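Local structure of pyocin S5 (Pseudomonas aeruginosa PAO1, 6THK) at residues Gly81-Ile86 against Arg91-Gln96; Asp100-Val105 against Asn189-Leu194; Asn213-Val218 against Gln293-Lys298. The protein is an antimicrobial bacteriocin that probably kills target bacteria by forming channels that depolarise the cytoplasmic membrane. The protein carries 1 engineered substitution. One frame throughout, in Å; residues are numbered along the deposited sequence.

Interaction 1: Gly81-Ile86 against Arg91-Gln96; sequences GLLKQI and REATRQ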
loop_
_atom_site.group_PDB
_atom_site.type_symbol
_atom_site.label_atom_id
_atom_site.label_comp_id
_atom_site.label_asym_id
_atom_site.label_seq_id
_atom_site.Cartn_x
_atom_site.Cartn_y
_atom_site.Cartn_z
ATOM N N GLY A 81 43.984 -33.016 -11.580
ATOM C CA GLY A 81 43.881 -33.741 -12.841
ATOM C C GLY A 81 42.453 -34.083 -13.185
ATOM O O GLY A 81 42.077 -34.032 -14.354
ATOM N N LEU A 82 41.647 -34.406 -12.159
ATOM C CA LEU A 82 40.218 -34.725 -12.275
ATOM C C LEU A 82 39.401 -33.444 -12.509
ATOM O O LEU A 82 38.453 -33.453 -13.300
ATOM C CB LEU A 82 39.756 -35.441 -10.991
ATOM C CG LEU A 82 38.578 -36.408 -11.073
ATOM C CD1 LEU A 82 38.663 -37.288 -12.298
ATOM C CD2 LEU A 82 38.502 -37.264 -9.820
ATOM N N LEU A 83 39.784 -32.338 -11.835
ATOM C CA LEU A 83 39.132 -31.037 -11.995
ATOM C C LEU A 83 39.344 -30.529 -13.418
ATOM O O LEU A 83 38.392 -30.064 -14.045
ATOM C CB LEU A 83 39.647 -30.023 -10.963
ATOM C CG LEU A 83 38.991 -30.086 -9.580
ATOM C CD1 LEU A 83 39.802 -29.329 -8.563
ATOM C CD2 LEU A 83 37.574 -29.551 -9.603
ATOM N N LYS A 84 40.571 -30.721 -13.954
ATOM C CA LYS A 84 40.956 -30.362 -15.318
ATOM C C LYS A 84 40.180 -31.180 -16.341
ATOM O O LYS A 84 39.977 -30.717 -17.462
ATOM C CB LYS A 84 42.461 -30.555 -15.531
ATOM N N GLN A 85 39.740 -32.390 -15.962
ATOM C CA GLN A 85 38.963 -33.232 -16.861
ATOM C C GLN A 85 37.538 -32.697 -16.991
ATOM O O GLN A 85 37.046 -32.554 -18.112
ATOM C CB GLN A 85 38.982 -34.697 -16.411
ATOM C CG GLN A 85 40.300 -35.448 -16.693
ATOM C CD GLN A 85 40.522 -35.819 -18.143
ATOM O OE1 GLN A 85 39.654 -36.371 -18.822
ATOM N NE2 GLN A 85 41.702 -35.521 -18.643
ATOM N N ILE A 86 36.907 -32.339 -15.852
ATOM C CA ILE A 86 35.550 -31.783 -15.797
ATOM C C ILE A 86 35.432 -30.458 -16.573
ATOM O O ILE A 86 34.520 -30.312 -17.391
ATOM C CB ILE A 86 35.070 -31.654 -14.323
ATOM C CG1 ILE A 86 34.933 -33.049 -13.672
ATOM C CG2 ILE A 86 33.758 -30.851 -14.219
ATOM C CD1 ILE A 86 34.808 -33.058 -12.187
ATOM N N ARG A 91 38.007 -23.320 -18.790
ATOM C CA ARG A 91 37.657 -22.372 -17.738
ATOM C C ARG A 91 38.156 -22.892 -16.377
ATOM O O ARG A 91 38.527 -24.064 -16.262
ATOM C CB ARG A 91 36.124 -22.165 -17.707
ATOM C CG ARG A 91 35.399 -23.217 -16.857
ATOM C CD ARG A 91 33.951 -23.518 -17.202
ATOM N NE ARG A 91 33.600 -24.897 -16.834
ATOM C CZ ARG A 91 33.374 -25.323 -15.593
ATOM N NH1 ARG A 91 33.449 -24.473 -14.573
ATOM N NH2 ARG A 91 33.078 -26.590 -15.358
ATOM N N GLU A 92 38.168 -22.018 -15.359
ATOM C CA GLU A 92 38.538 -22.373 -13.990
ATOM C C GLU A 92 37.345 -23.059 -13.309
ATOM O O GLU A 92 36.196 -22.709 -13.591
ATOM C CB GLU A 92 38.975 -21.132 -13.203
ATOM C CG GLU A 92 40.363 -20.647 -13.586
ATOM C CD GLU A 92 41.355 -20.546 -12.445
ATOM O OE1 GLU A 92 40.966 -20.067 -11.355
ATOM O OE2 GLU A 92 42.534 -20.921 -12.648
ATOM N N ALA A 93 37.621 -24.061 -12.456
ATOM C CA ALA A 93 36.596 -24.814 -11.735
ATOM C C ALA A 93 35.941 -23.978 -10.657
ATOM O O ALA A 93 36.600 -23.156 -10.014
ATOM C CB ALA A 93 37.199 -26.061 -11.110
ATOM N N THR A 94 34.638 -24.206 -10.458
ATOM C CA THR A 94 33.864 -23.533 -9.433
ATOM C C THR A 94 34.259 -24.117 -8.085
ATOM O O THR A 94 34.888 -25.179 -8.024
ATOM C CB THR A 94 32.336 -23.673 -9.685
ATOM O OG1 THR A 94 31.927 -25.028 -9.523
ATOM C CG2 THR A 94 31.887 -23.107 -11.051
ATOM N N ARG A 95 33.859 -23.443 -7.018
ATOM C CA ARG A 95 34.145 -23.906 -5.678
ATOM C C ARG A 95 33.368 -25.188 -5.414
ATOM O O ARG A 95 33.824 -26.060 -4.689
ATOM C CB ARG A 95 33.782 -22.834 -4.656
ATOM C CG ARG A 95 34.517 -22.975 -3.338
ATOM C CD ARG A 95 34.761 -21.634 -2.679
ATOM N NE ARG A 95 35.628 -20.780 -3.480
ATOM C CZ ARG A 95 36.953 -20.824 -3.453
ATOM N NH1 ARG A 95 37.566 -21.687 -2.668
ATOM N NH2 ARG A 95 37.667 -20.012 -4.212
ATOM N N GLN A 96 32.192 -25.306 -6.011
ATOM C CA GLN A 96 31.382 -26.497 -5.831
ATOM C C GLN A 96 32.047 -27.690 -6.502
ATOM O O GLN A 96 32.081 -28.782 -5.954
ATOM C CB GLN A 96 29.986 -26.287 -6.395
ATOM C CG GLN A 96 29.002 -27.366 -5.992
ATOM C CD GLN A 96 28.660 -27.311 -4.517
ATOM O OE1 GLN A 96 29.498 -27.587 -3.661
ATOM N NE2 GLN A 96 27.422 -26.954 -4.214
#
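L83 and A93 meet methyl to methyl: the CD2 branch of the leucine comes up to CB of A93 at 3.8 Å, and both side chains leave their backbones pointing at the facing segment. The leucine starts beside its backbone N, with CG anti to the carbonyl carbon (chi1 -83°), which sends its branched end out from the helix toward the passing chain. The backbones are close here, CA of L83 lying 6.7 Å from CA of A93, and the short alanine fits this spacing. A second, looser touch comes from R91. Its CB does not aim at the helix, but the chain brings the guanidinium back until NH2 stands 4.5 Å from CG2 of I86. That group is held mainly by E97, with which R91 NH2 forms a salt bridge, so the isoleucine only lies beside a charge paired further along the chain. The whole is a helix-loop-helix connection: helix 42-87 ends just after I86, the chain turns, and segment 91-96 passes back across the last turns before helix 95-121 begins. T94 is the N-cap of that second helix, its OG1 bonded to the backbone N of E97. L83 also packs on R98, and I86 on E97 and V101 of helix 95-121.

Interaction 2: Asp100-Val105 against Asn189-Leu194; sequences DVMSAV and NKQKAL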
loop_
_atom_site.group_PDB
_atom_site.type_symbol
_atom_site.label_atom_id
_atom_site.label_comp_id
_atom_site.label_asym_id
_atom_site.label_seq_id
_atom_site.Cartn_x
_atom_site.Cartn_y
_atom_site.Cartn_z
ATOM N N ASP A 100 33.249 -31.112 -4.596
ATOM C CA ASP A 100 32.706 -32.379 -5.095
ATOM C C ASP A 100 33.786 -33.417 -5.438
ATOM O O ASP A 100 33.643 -34.580 -5.057
ATOM C CB ASP A 100 31.757 -32.137 -6.291
ATOM C CG ASP A 100 30.390 -31.528 -5.955
ATOM O OD1 ASP A 100 30.074 -31.391 -4.751
ATOM O OD2 ASP A 100 29.628 -31.208 -6.903
ATOM N N VAL A 101 34.859 -32.996 -6.138
ATOM C CA VAL A 101 35.980 -33.858 -6.513
ATOM C C VAL A 101 36.767 -34.263 -5.253
ATOM O O VAL A 101 36.964 -35.452 -5.021
ATOM C CB VAL A 101 36.875 -33.209 -7.613
ATOM C CG1 VAL A 101 38.175 -33.983 -7.820
ATOM C CG2 VAL A 101 36.116 -33.082 -8.931
ATOM N N MET A 102 37.164 -33.284 -4.426
ATOM C CA MET A 102 37.885 -33.506 -3.172
ATOM C C MET A 102 37.131 -34.453 -2.250
ATOM O O MET A 102 37.769 -35.284 -1.612
ATOM C CB MET A 102 38.142 -32.188 -2.439
ATOM C CG MET A 102 39.277 -31.377 -2.998
ATOM S SD MET A 102 39.387 -29.814 -2.104
ATOM C CE MET A 102 40.811 -29.111 -2.862
ATOM N N SER A 103 35.784 -34.347 -2.182
ATOM C CA SER A 103 34.971 -35.228 -1.342
ATOM C C SER A 103 35.014 -36.665 -1.880
ATOM O O SER A 103 35.184 -37.596 -1.091
ATOM C CB SER A 103 33.530 -34.728 -1.257
ATOM O OG SER A 103 33.449 -33.418 -0.717
ATOM N N ALA A 104 34.892 -36.835 -3.222
ATOM C CA ALA A 104 34.905 -38.116 -3.930
ATOM C C ALA A 104 36.218 -38.868 -3.700
ATOM O O ALA A 104 36.200 -40.078 -3.438
ATOM C CB ALA A 104 34.701 -37.889 -5.416
ATOM N N VAL A 105 37.346 -38.133 -3.806
ATOM C CA VAL A 105 38.702 -38.629 -3.608
ATOM C C VAL A 105 38.889 -39.047 -2.141
ATOM O O VAL A 105 39.391 -40.149 -1.888
ATOM C CB VAL A 105 39.735 -37.580 -4.096
ATOM C CG1 VAL A 105 41.135 -37.863 -3.566
ATOM C CG2 VAL A 105 39.737 -37.504 -5.621
ATOM N N ASN A 189 37.689 -28.830 3.967
ATOM C CA ASN A 189 36.970 -28.010 4.930
ATOM C C ASN A 189 37.176 -26.527 4.668
ATOM O O ASN A 189 36.259 -25.728 4.816
ATOM C CB ASN A 189 37.365 -28.373 6.357
ATOM C CG ASN A 189 36.596 -29.564 6.887
ATOM O OD1 ASN A 189 35.694 -30.069 6.234
ATOM N ND2 ASN A 189 36.956 -30.019 8.074
ATOM N N LYS A 190 38.393 -26.161 4.304
ATOM C CA LYS A 190 38.701 -24.779 3.996
ATOM C C LYS A 190 37.908 -24.338 2.777
ATOM O O LYS A 190 37.400 -23.228 2.726
ATOM C CB LYS A 190 40.199 -24.609 3.762
ATOM C CG LYS A 190 40.562 -23.689 2.615
ATOM C CD LYS A 190 42.068 -23.571 2.481
ATOM C CE LYS A 190 42.495 -22.131 2.270
ATOM N NZ LYS A 190 43.411 -22.000 1.105
ATOM N N GLN A 191 37.816 -25.217 1.789
ATOM C CA GLN A 191 37.068 -24.922 0.577
ATOM C C GLN A 191 35.593 -24.744 0.888
ATOM O O GLN A 191 34.932 -23.890 0.315
ATOM C CB GLN A 191 37.269 -26.011 -0.469
ATOM C CG GLN A 191 38.676 -26.058 -1.019
ATOM C CD GLN A 191 38.938 -24.979 -2.041
ATOM O OE1 GLN A 191 38.076 -24.648 -2.843
ATOM N NE2 GLN A 191 40.139 -24.433 -2.023
ATOM N N LYS A 192 35.075 -25.576 1.780
ATOM C CA LYS A 192 33.684 -25.484 2.179
ATOM C C LYS A 192 33.441 -24.151 2.863
ATOM O O LYS A 192 32.423 -23.507 2.642
ATOM C CB LYS A 192 33.329 -26.616 3.134
ATOM C CG LYS A 192 32.758 -27.845 2.461
ATOM C CD LYS A 192 33.070 -29.084 3.269
ATOM C CE LYS A 192 31.943 -30.089 3.180
ATOM N NZ LYS A 192 32.313 -31.241 2.318
ATOM N N ALA A 193 34.386 -23.740 3.698
ATOM C CA ALA A 193 34.261 -22.484 4.413
ATOM C C ALA A 193 34.255 -21.320 3.443
ATOM O O ALA A 193 33.484 -20.384 3.593
ATOM C CB ALA A 193 35.389 -22.331 5.415
ATOM N N LEU A 194 35.118 -21.384 2.440
ATOM C CA LEU A 194 35.197 -20.335 1.441
ATOM C C LEU A 194 33.907 -20.246 0.649
ATOM O O LEU A 194 33.447 -19.168 0.307
ATOM C CB LEU A 194 36.377 -20.565 0.508
ATOM C CG LEU A 194 37.590 -19.697 0.821
ATOM C CD1 LEU A 194 38.064 -19.938 2.242
ATOM C CD2 LEU A 194 38.709 -19.964 -0.166
#
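M102 and Q191 make the van der Waals part of this contact. The methionine points at the opposing helix and is stretched out beyond CG, chi2 176° and chi3 177°, which carries its thioether end across to the stem of Q191. SD lies 4.0 Å from CG of Q191, and CE of M102 is 4.2 Å from the same CG. The two side chains cross at about a right angle; the sulfur and terminal methyl of one touch the aliphatic stem of the other. Q191 bends at chi2 (-78°), turning its amide away from the line of its stem, and the same side chain also packs on R95, R98 and V99. M102 continues into an apolar setting formed by V79 of helix 42-87 and by L184 and L188 of helix 157-212.

The polar part is weaker. OG of S103 and NZ of K192 approach to 3.9 Å, too far for a hydrogen bond. The serine hydroxyl is instead bonded to the backbone O of V99, one turn back in its own helix. K192 gets there through bends at chi3 and chi4 that bring its ammonium end closer than its CB direction would suggest.

The backbones themselves remain apart, the nearest CA atoms being those of M102 and Q191 at 9.4 Å. Helices 95-121 and 157-212 run broadly antiparallel here, and segment 189-194 falls in a predicted coiled coil. No hydrogen bond or salt bridge joins the two segments, so this surface pairing rests on apolar contact between side chains, with the lysine charge probably adding little more than a weak electrostatic attraction to the hydroxyl oxygen.

Interaction 3: Asn213-Val218 against Gln293-Lys298; sequences NLQMKV and QARLVK. Engineered in segment 213-218: Q215 (natural residue Glu).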
loop_
_atom_site.group_PDB
_atom_site.type_symbol
_atom_site.label_atom_id
_atom_site.label_comp_id
_atom_site.label_asym_id
_atom_site.label_seq_id
_atom_site.Cartn_x
_atom_site.Cartn_y
_atom_site.Cartn_z
ATOM N N ASN A 213 14.507 -1.578 -3.351
ATOM C CA ASN A 213 13.308 -1.661 -4.170
ATOM C C ASN A 213 12.019 -1.801 -3.359
ATOM O O ASN A 213 10.965 -2.126 -3.897
ATOM C CB ASN A 213 13.465 -2.847 -5.123
ATOM C CG ASN A 213 12.304 -2.996 -6.075
ATOM O OD1 ASN A 213 11.603 -2.033 -6.366
ATOM N ND2 ASN A 213 12.094 -4.207 -6.564
ATOM N N LEU A 214 12.095 -1.391 -2.113
ATOM C CA LEU A 214 10.979 -1.474 -1.192
ATOM C C LEU A 214 9.664 -0.854 -1.586
ATOM O O LEU A 214 8.683 -1.555 -1.665
ATOM C CB LEU A 214 11.378 -0.896 0.145
ATOM C CG LEU A 214 10.273 -0.822 1.169
ATOM C CD1 LEU A 214 10.551 -1.921 2.165
ATOM C CD2 LEU A 214 10.347 0.529 1.838
ATOM N N GLN A 215 9.626 0.452 -1.791
ATOM C CA GLN A 215 8.365 1.107 -2.107
ATOM C C GLN A 215 7.673 0.516 -3.302
ATOM O O GLN A 215 6.504 0.240 -3.261
ATOM C CB GLN A 215 8.543 2.599 -2.333
ATOM C CG GLN A 215 8.574 3.462 -1.084
ATOM C CD GLN A 215 7.383 3.284 -0.166
ATOM O OE1 GLN A 215 7.536 2.945 1.002
ATOM N NE2 GLN A 215 6.203 3.537 -0.676
ATOM N N MET A 216 8.412 0.297 -4.362
ATOM C CA MET A 216 7.828 -0.232 -5.566
ATOM C C MET A 216 7.371 -1.636 -5.359
ATOM O O MET A 216 6.398 -2.047 -5.931
ATOM C CB MET A 216 8.836 -0.171 -6.691
ATOM C CG MET A 216 9.786 1.006 -6.574
ATOM S SD MET A 216 8.925 2.569 -6.665
ATOM C CE MET A 216 10.022 3.627 -5.747
ATOM N N LYS A 217 8.081 -2.385 -4.546
ATOM C CA LYS A 217 7.671 -3.755 -4.304
ATOM C C LYS A 217 6.331 -3.869 -3.595
ATOM O O LYS A 217 5.502 -4.688 -3.969
ATOM C CB LYS A 217 8.751 -4.484 -3.504
ATOM C CG LYS A 217 8.368 -5.886 -3.072
ATOM C CD LYS A 217 8.542 -6.885 -4.203
ATOM C CE LYS A 217 7.761 -8.156 -3.936
ATOM N NZ LYS A 217 8.209 -9.262 -4.820
ATOM N N VAL A 218 6.105 -3.030 -2.591
ATOM C CA VAL A 218 4.854 -3.081 -1.845
ATOM C C VAL A 218 3.669 -2.782 -2.752
ATOM O O VAL A 218 2.644 -3.440 -2.685
ATOM C CB VAL A 218 4.861 -2.100 -0.660
ATOM C CG1 VAL A 218 3.493 -2.046 -0.012
ATOM C CG2 VAL A 218 5.912 -2.506 0.355
ATOM N N GLN A 293 1.941 0.578 6.799
ATOM C CA GLN A 293 1.330 1.362 7.871
ATOM C C GLN A 293 1.264 2.841 7.511
ATOM O O GLN A 293 0.236 3.477 7.761
ATOM C CB GLN A 293 2.050 1.122 9.195
ATOM C CG GLN A 293 1.475 -0.061 9.967
ATOM C CD GLN A 293 2.354 -0.568 11.098
ATOM O OE1 GLN A 293 1.907 -1.346 11.952
ATOM N NE2 GLN A 293 3.630 -0.173 11.122
ATOM N N ALA A 294 2.323 3.364 6.854
ATOM C CA ALA A 294 2.413 4.751 6.368
ATOM C C ALA A 294 1.320 5.013 5.339
ATOM O O ALA A 294 0.721 6.087 5.364
ATOM C CB ALA A 294 3.783 5.016 5.748
ATOM N N ARG A 295 1.058 4.010 4.450
ATOM C CA ARG A 295 0.028 3.999 3.402
ATOM C C ARG A 295 -1.363 4.031 4.038
ATOM O O ARG A 295 -2.211 4.813 3.604
ATOM C CB ARG A 295 0.180 2.723 2.575
ATOM C CG ARG A 295 -0.643 2.652 1.292
ATOM C CD ARG A 295 -0.203 1.461 0.459
ATOM N NE ARG A 295 1.260 1.350 0.384
ATOM C CZ ARG A 295 1.979 1.583 -0.707
ATOM N NH1 ARG A 295 1.383 1.907 -1.850
ATOM N NH2 ARG A 295 3.302 1.469 -0.671
ATOM N N LEU A 296 -1.577 3.192 5.083
ATOM C CA LEU A 296 -2.831 3.096 5.831
ATOM C C LEU A 296 -3.228 4.424 6.472
ATOM O O LEU A 296 -4.397 4.795 6.400
ATOM C CB LEU A 296 -2.756 1.962 6.870
ATOM C CG LEU A 296 -4.046 1.572 7.611
ATOM C CD1 LEU A 296 -5.193 1.290 6.660
ATOM C CD2 LEU A 296 -3.808 0.376 8.500
ATOM N N VAL A 297 -2.254 5.161 7.047
ATOM C CA VAL A 297 -2.465 6.478 7.668
ATOM C C VAL A 297 -3.035 7.463 6.623
ATOM O O VAL A 297 -4.029 8.152 6.907
ATOM C CB VAL A 297 -1.173 7.013 8.350
ATOM C CG1 VAL A 297 -1.268 8.507 8.655
ATOM C CG2 VAL A 297 -0.855 6.231 9.621
ATOM N N LYS A 298 -2.407 7.505 5.419
ATOM C CA LYS A 298 -2.839 8.367 4.314
ATOM C C LYS A 298 -4.255 7.977 3.876
ATOM O O LYS A 298 -5.064 8.860 3.626
ATOM C CB LYS A 298 -1.878 8.291 3.101
ATOM C CG LYS A 298 -0.378 8.358 3.399
ATOM C CD LYS A 298 0.199 9.775 3.563
ATOM C CE LYS A 298 0.780 10.024 4.953
ATOM N NZ LYS A 298 1.848 9.041 5.332
#
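R295 runs out from its helix with CG anti to the backbone N (chi1 -170°) and then bends at chi3, which carries its guanidinium up to V218 and Q215. The valine meets it with CG1, the branch anti to its own backbone N. This is helix-against-helix packing in the elongated, helical middle of the protein, the start of helix 214-227 lying against the long helix 272-338 in a region with predicted coiled-coil character. CG1 of V218 lies 3.6 Å from NH2 and 4.0 Å from CZ of R295, an apolar methyl against a charged group. Q215, an engineered residue where the natural sequence has Glu, bends at chi2 and slides past the arginine in the opposite direction. Its amide plane is only 2° from the guanidinium plane, yet the two groups are offset and approach through NE2 of Q215 and NH2 of R295, 3.6 Å apart. Both are N-H donors, and no hydrogen bond links them; the amide is held through OE1, bonded to OG of S291. The valine also lies near a zinc site: its side chain is about 6 Å from the bound zinc ion, which E221 and E288 coordinate. Within the long helix, K298 curls back so that its NZ donates to O of A294 at 3.2 Å, from 38° above the carbonyl plane.

In the fold
Interactions 1 and 2 are neighbours, their centres 12 Å apart, and both use helix 95-121: interaction 1 at its start, where the chain arrives from helix 42-87, and interaction 2 one or two turns on, against helix 157-212. They touch directly, CD1 of I86 lying 3.5 Å from CG2 of V101. Interaction 3 stands apart, 45 Å or more from either by centres, its own centre about 5 Å from that of the whole chain. Interaction 2 is a surface contact, whereas interactions 1 and 3 are partly buried, each including one buried residue, L83 and V218. Methyl groups dominate interaction 1, a thioether and an aliphatic stem interaction 2, and a guanidinium interaction 3, the one near a zinc site.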